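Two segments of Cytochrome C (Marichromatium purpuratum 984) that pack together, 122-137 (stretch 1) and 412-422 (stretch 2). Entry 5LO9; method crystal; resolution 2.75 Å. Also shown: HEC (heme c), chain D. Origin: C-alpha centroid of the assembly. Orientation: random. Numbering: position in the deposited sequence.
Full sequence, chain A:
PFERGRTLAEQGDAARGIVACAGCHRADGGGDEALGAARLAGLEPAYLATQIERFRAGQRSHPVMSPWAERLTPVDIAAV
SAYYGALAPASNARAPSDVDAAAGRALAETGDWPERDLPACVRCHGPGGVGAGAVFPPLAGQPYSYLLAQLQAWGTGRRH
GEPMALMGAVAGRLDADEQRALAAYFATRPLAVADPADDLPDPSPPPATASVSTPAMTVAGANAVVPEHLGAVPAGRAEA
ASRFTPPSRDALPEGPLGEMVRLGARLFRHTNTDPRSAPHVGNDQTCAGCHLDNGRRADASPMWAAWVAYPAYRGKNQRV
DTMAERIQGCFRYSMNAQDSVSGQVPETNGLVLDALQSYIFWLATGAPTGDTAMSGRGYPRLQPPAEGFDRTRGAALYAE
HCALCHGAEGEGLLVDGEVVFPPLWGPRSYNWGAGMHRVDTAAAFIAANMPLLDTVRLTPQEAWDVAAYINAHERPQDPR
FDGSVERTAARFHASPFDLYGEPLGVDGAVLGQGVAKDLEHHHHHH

Stretch 1 (122-137) VRCHGPGGVGAGAVFP
Stretch 2 (412-422) GLLVDGEVVFP

The helix carrying Cys124 and His125 ends at His125, and stretch 1 then loops across a β-hairpin of stretch 2, whose type I' turn runs from Val415 to Glu418 and whose chain turns a corner at Val420. No hydrogen bond crosses the contact; apolar packing fills it. The CA-to-CB bond of Arg123 points away from stretch 2 (chi1 t), yet Arg123 O lies 3.6 Å from Phe421 CE1. Cys124 (m) is joined to heme c, SG to CAC 2.0 Å, while His125 (m) binds the iron, NE2 to FE 2.1 Å; its ND1 donates to Pro137 O at 2.7 Å, fixing the ring. Gly126, the first residue beyond the helix, lies across from Val420 with CA atoms 6.2 Å apart and has phi/psi 84/171, where a CB would strike Gly131 O. Pro127, rigid and apolar, sets CD 3.4 Å from Val415 CG1 (Val415 chi1 t). Val130 CG2 (chi1 m) lies 4.1 Å from Val415 CG1. Ala132, at -138/72, lies across from Val415, CA to CA 6.5 Å; its small CB fits among Leu413 CD2 (3.9 Å), Val420 CG1 (4.2 Å) and Phe421 CE2 (4.4 Å). Gly133 adopts 76/-166, angles that call for glycine. Finally Phe136 (m) meets Phe421 (m) obliquely, centroids 5.2 Å apart and planes at 47°, with CE2 of Phe136 3.5 Å from CZ of Phe421; Phe136 CE1 also reaches heme CMD at 3.6 Å, so Phe136 lies between Phe421 and the heme.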

# COMPACT_ATOMS: atom_id res chain seq x y z
N VAL A 122 8.96 -31.09 1.63
CA VAL A 122 9.16 -30.77 3.04
C VAL A 122 7.88 -30.42 3.76
O VAL A 122 7.86 -30.38 4.99
CB VAL A 122 10.18 -29.62 3.23
CG1 VAL A 122 11.52 -29.98 2.66
CG2 VAL A 122 9.70 -28.35 2.55
N ARG A 123 6.79 -30.22 3.03
CA ARG A 123 5.53 -29.91 3.67
C ARG A 123 4.99 -31.10 4.47
O ARG A 123 4.25 -30.91 5.43
CB ARG A 123 4.53 -29.46 2.62
CG ARG A 123 3.44 -28.62 3.14
CD ARG A 123 3.98 -27.38 3.92
NE ARG A 123 4.93 -26.68 3.06
CZ ARG A 123 6.09 -26.17 3.42
NH1 ARG A 123 6.53 -26.24 4.67
NH2 ARG A 123 6.83 -25.57 2.48
N CYS A 124 5.32 -32.33 4.06
CA CYS A 124 5.02 -33.54 4.81
C CYS A 124 6.26 -34.16 5.43
O CYS A 124 6.14 -34.82 6.47
CB CYS A 124 4.39 -34.62 3.90
SG CYS A 124 2.76 -34.35 3.15
N HIS A 125 7.43 -34.03 4.81
CA HIS A 125 8.64 -34.70 5.30
C HIS A 125 9.45 -33.85 6.27
O HIS A 125 10.54 -34.27 6.69
CB HIS A 125 9.52 -35.15 4.13
CG HIS A 125 8.98 -36.36 3.43
ND1 HIS A 125 9.19 -37.64 3.89
CD2 HIS A 125 8.23 -36.48 2.31
CE1 HIS A 125 8.59 -38.50 3.09
NE2 HIS A 125 8.00 -37.82 2.12
N GLY A 126 8.94 -32.70 6.66
CA GLY A 126 9.60 -31.94 7.68
C GLY A 126 10.71 -31.07 7.15
O GLY A 126 11.12 -31.16 5.98
N PRO A 127 11.23 -30.21 8.02
CA PRO A 127 12.26 -29.26 7.60
C PRO A 127 13.47 -29.97 7.05
O PRO A 127 14.02 -30.89 7.68
CB PRO A 127 12.60 -28.50 8.89
CG PRO A 127 11.57 -28.90 9.91
CD PRO A 127 11.02 -30.22 9.47
N GLY A 128 13.88 -29.56 5.88
CA GLY A 128 15.03 -30.18 5.24
C GLY A 128 14.98 -31.67 5.09
O GLY A 128 16.02 -32.28 4.81
N GLY A 129 13.77 -32.25 5.21
CA GLY A 129 13.55 -33.68 5.10
C GLY A 129 14.11 -34.53 6.22
O GLY A 129 14.50 -35.67 5.98
N VAL A 130 14.16 -34.01 7.44
CA VAL A 130 14.59 -34.81 8.58
C VAL A 130 13.48 -35.69 9.12
O VAL A 130 13.70 -36.44 10.07
CB VAL A 130 15.14 -33.86 9.65
CG1 VAL A 130 16.32 -33.15 9.10
CG2 VAL A 130 14.07 -32.86 10.10
N GLY A 131 12.30 -35.64 8.53
CA GLY A 131 11.19 -36.44 8.99
C GLY A 131 10.22 -35.62 9.82
O GLY A 131 10.56 -34.59 10.38
N ALA A 132 8.97 -36.14 9.92
CA ALA A 132 7.87 -35.52 10.65
C ALA A 132 7.12 -36.61 11.41
O ALA A 132 5.99 -36.97 11.11
CB ALA A 132 6.94 -34.76 9.72
N GLY A 133 7.74 -37.13 12.45
CA GLY A 133 7.10 -38.17 13.21
C GLY A 133 7.12 -39.53 12.53
O GLY A 133 7.85 -39.77 11.56
N ALA A 134 6.31 -40.43 13.06
CA ALA A 134 6.36 -41.83 12.63
C ALA A 134 5.76 -42.03 11.24
O ALA A 134 6.32 -42.77 10.42
CB ALA A 134 5.63 -42.71 13.61
N VAL A 135 4.65 -41.33 10.94
CA VAL A 135 4.02 -41.43 9.62
C VAL A 135 4.96 -41.00 8.52
O VAL A 135 4.96 -41.58 7.43
CB VAL A 135 2.77 -40.54 9.55
CG1 VAL A 135 2.20 -40.55 8.15
CG2 VAL A 135 1.77 -40.98 10.49
N PHE A 136 5.74 -39.96 8.74
CA PHE A 136 6.41 -39.28 7.64
C PHE A 136 7.92 -39.44 7.79
O PHE A 136 8.53 -38.74 8.60
CB PHE A 136 5.99 -37.82 7.60
CG PHE A 136 4.53 -37.63 7.28
CD1 PHE A 136 4.04 -37.78 5.99
CD2 PHE A 136 3.63 -37.30 8.28
CE1 PHE A 136 2.67 -37.61 5.69
CE2 PHE A 136 2.26 -37.12 8.00
CZ PHE A 136 1.78 -37.28 6.71
N PRO A 137 8.55 -40.33 7.03
CA PRO A 137 9.95 -40.68 7.29
C PRO A 137 10.89 -39.62 6.75
O PRO A 137 10.51 -38.84 5.86
CB PRO A 137 10.13 -42.00 6.52
CG PRO A 137 9.25 -41.84 5.36
CD PRO A 137 8.01 -41.11 5.91
N GLY A 412 -1.77 -30.82 16.19
CA GLY A 412 -0.76 -30.53 15.19
C GLY A 412 0.59 -31.23 15.44
O GLY A 412 0.74 -32.12 16.29
N LEU A 413 1.58 -30.80 14.65
CA LEU A 413 2.93 -31.33 14.78
C LEU A 413 3.95 -30.24 14.53
O LEU A 413 3.88 -29.52 13.53
CB LEU A 413 3.21 -32.48 13.80
CG LEU A 413 4.60 -33.12 13.90
CD1 LEU A 413 4.79 -33.66 15.31
CD2 LEU A 413 4.77 -34.25 12.91
N LEU A 414 4.95 -30.19 15.41
CA LEU A 414 6.06 -29.28 15.28
C LEU A 414 7.35 -30.11 15.19
O LEU A 414 7.47 -31.14 15.85
CB LEU A 414 6.07 -28.35 16.48
CG LEU A 414 5.43 -26.98 16.28
CD1 LEU A 414 4.05 -27.08 15.75
CD2 LEU A 414 5.36 -26.26 17.62
N VAL A 415 8.31 -29.65 14.38
CA VAL A 415 9.59 -30.33 14.21
C VAL A 415 10.69 -29.28 14.31
O VAL A 415 10.75 -28.36 13.49
CB VAL A 415 9.67 -31.05 12.86
CG1 VAL A 415 11.06 -31.64 12.61
CG2 VAL A 415 8.60 -32.11 12.78
N ASP A 416 11.57 -29.43 15.31
CA ASP A 416 12.64 -28.45 15.58
C ASP A 416 12.05 -27.03 15.67
O ASP A 416 12.64 -26.07 15.18
CB ASP A 416 13.75 -28.51 14.52
CG ASP A 416 14.50 -29.87 14.50
OD1 ASP A 416 15.14 -30.22 13.47
OD2 ASP A 416 14.44 -30.60 15.54
N GLY A 417 10.88 -26.91 16.30
CA GLY A 417 10.21 -25.63 16.44
C GLY A 417 9.40 -25.16 15.25
O GLY A 417 8.57 -24.25 15.41
N GLU A 418 9.61 -25.72 14.05
CA GLU A 418 8.85 -25.36 12.86
C GLU A 418 7.49 -26.04 12.84
O GLU A 418 7.34 -27.19 13.27
CB GLU A 418 9.60 -25.77 11.60
CG GLU A 418 10.97 -25.11 11.41
CD GLU A 418 10.96 -23.56 11.44
OE1 GLU A 418 10.05 -22.90 10.86
OE2 GLU A 418 11.89 -23.03 12.10
N VAL A 419 6.49 -25.33 12.33
CA VAL A 419 5.14 -25.88 12.21
C VAL A 419 5.09 -26.74 10.96
O VAL A 419 5.12 -26.22 9.85
CB VAL A 419 4.06 -24.79 12.14
CG1 VAL A 419 2.70 -25.45 12.20
CG2 VAL A 419 4.19 -23.77 13.25
N VAL A 420 4.91 -28.04 11.14
CA VAL A 420 4.67 -28.88 9.98
C VAL A 420 3.18 -29.00 9.73
O VAL A 420 2.72 -28.69 8.63
CB VAL A 420 5.28 -30.27 10.18
CG1 VAL A 420 4.95 -31.13 9.02
CG2 VAL A 420 6.76 -30.17 10.34
N PHE A 421 2.42 -29.43 10.73
CA PHE A 421 0.97 -29.56 10.63
C PHE A 421 0.35 -28.68 11.69
O PHE A 421 0.56 -28.93 12.89
CB PHE A 421 0.52 -31.01 10.79
CG PHE A 421 1.23 -31.94 9.88
CD1 PHE A 421 1.20 -31.70 8.51
CD2 PHE A 421 1.95 -33.02 10.37
CE1 PHE A 421 1.85 -32.53 7.64
CE2 PHE A 421 2.65 -33.86 9.50
CZ PHE A 421 2.59 -33.62 8.13
N PRO A 422 -0.36 -27.63 11.32
CA PRO A 422 -0.82 -26.67 12.30
C PRO A 422 -1.82 -27.30 13.25
O PRO A 422 -2.72 -28.04 12.83
CB PRO A 422 -1.50 -25.59 11.44
CG PRO A 422 -0.91 -25.74 10.11
CD PRO A 422 -0.63 -27.17 9.95
FE HEC D . 6.94 -38.64 0.54
CHA HEC D . 7.61 -41.72 2.04
CHB HEC D . 9.84 -38.96 -1.40
CHC HEC D . 6.36 -35.50 -0.86
CHD HEC D . 3.91 -38.46 2.26
NA HEC D . 8.44 -40.08 0.37
C1A HEC D . 8.53 -41.22 1.05
C2A HEC D . 9.70 -42.03 0.69
C3A HEC D . 10.36 -41.23 -0.35
C4A HEC D . 9.49 -40.03 -0.46
CMA HEC D . 11.62 -41.58 -1.09
CAA HEC D . 10.16 -43.37 1.21
CBA HEC D . 11.11 -43.15 2.38
CGA HEC D . 11.65 -44.47 2.90
O1A HEC D . 12.27 -44.47 3.98
O2A HEC D . 11.45 -45.50 2.21
NB HEC D . 7.92 -37.45 -0.86
C1B HEC D . 9.05 -37.74 -1.52
C2B HEC D . 9.47 -36.66 -2.45
C3B HEC D . 8.42 -35.65 -2.29
C4B HEC D . 7.52 -36.25 -1.29
CMB HEC D . 10.68 -36.66 -3.34
CAB HEC D . 8.27 -34.30 -2.94
CBB HEC D . 8.28 -34.46 -4.44
NC HEC D . 5.42 -37.23 0.68
C1C HEC D . 5.38 -36.05 0.08
C2C HEC D . 4.17 -35.26 0.40
C3C HEC D . 3.42 -36.13 1.32
C4C HEC D . 4.30 -37.33 1.41
CMC HEC D . 3.84 -33.90 -0.13
CAC HEC D . 2.12 -35.91 2.06
CBC HEC D . 0.98 -35.26 1.35
ND HEC D . 5.94 -39.86 1.90
C1D HEC D . 4.76 -39.63 2.45
C2D HEC D . 4.33 -40.71 3.36
C3D HEC D . 5.40 -41.67 3.32
C4D HEC D . 6.36 -41.04 2.37
CMD HEC D . 3.07 -40.80 4.13
CAD HEC D . 5.48 -42.98 4.07
CBD HEC D . 4.99 -44.15 3.21
CGD HEC D . 4.80 -45.41 4.03
O1D HEC D . 5.19 -46.47 3.50
O2D HEC D . 4.28 -45.36 5.18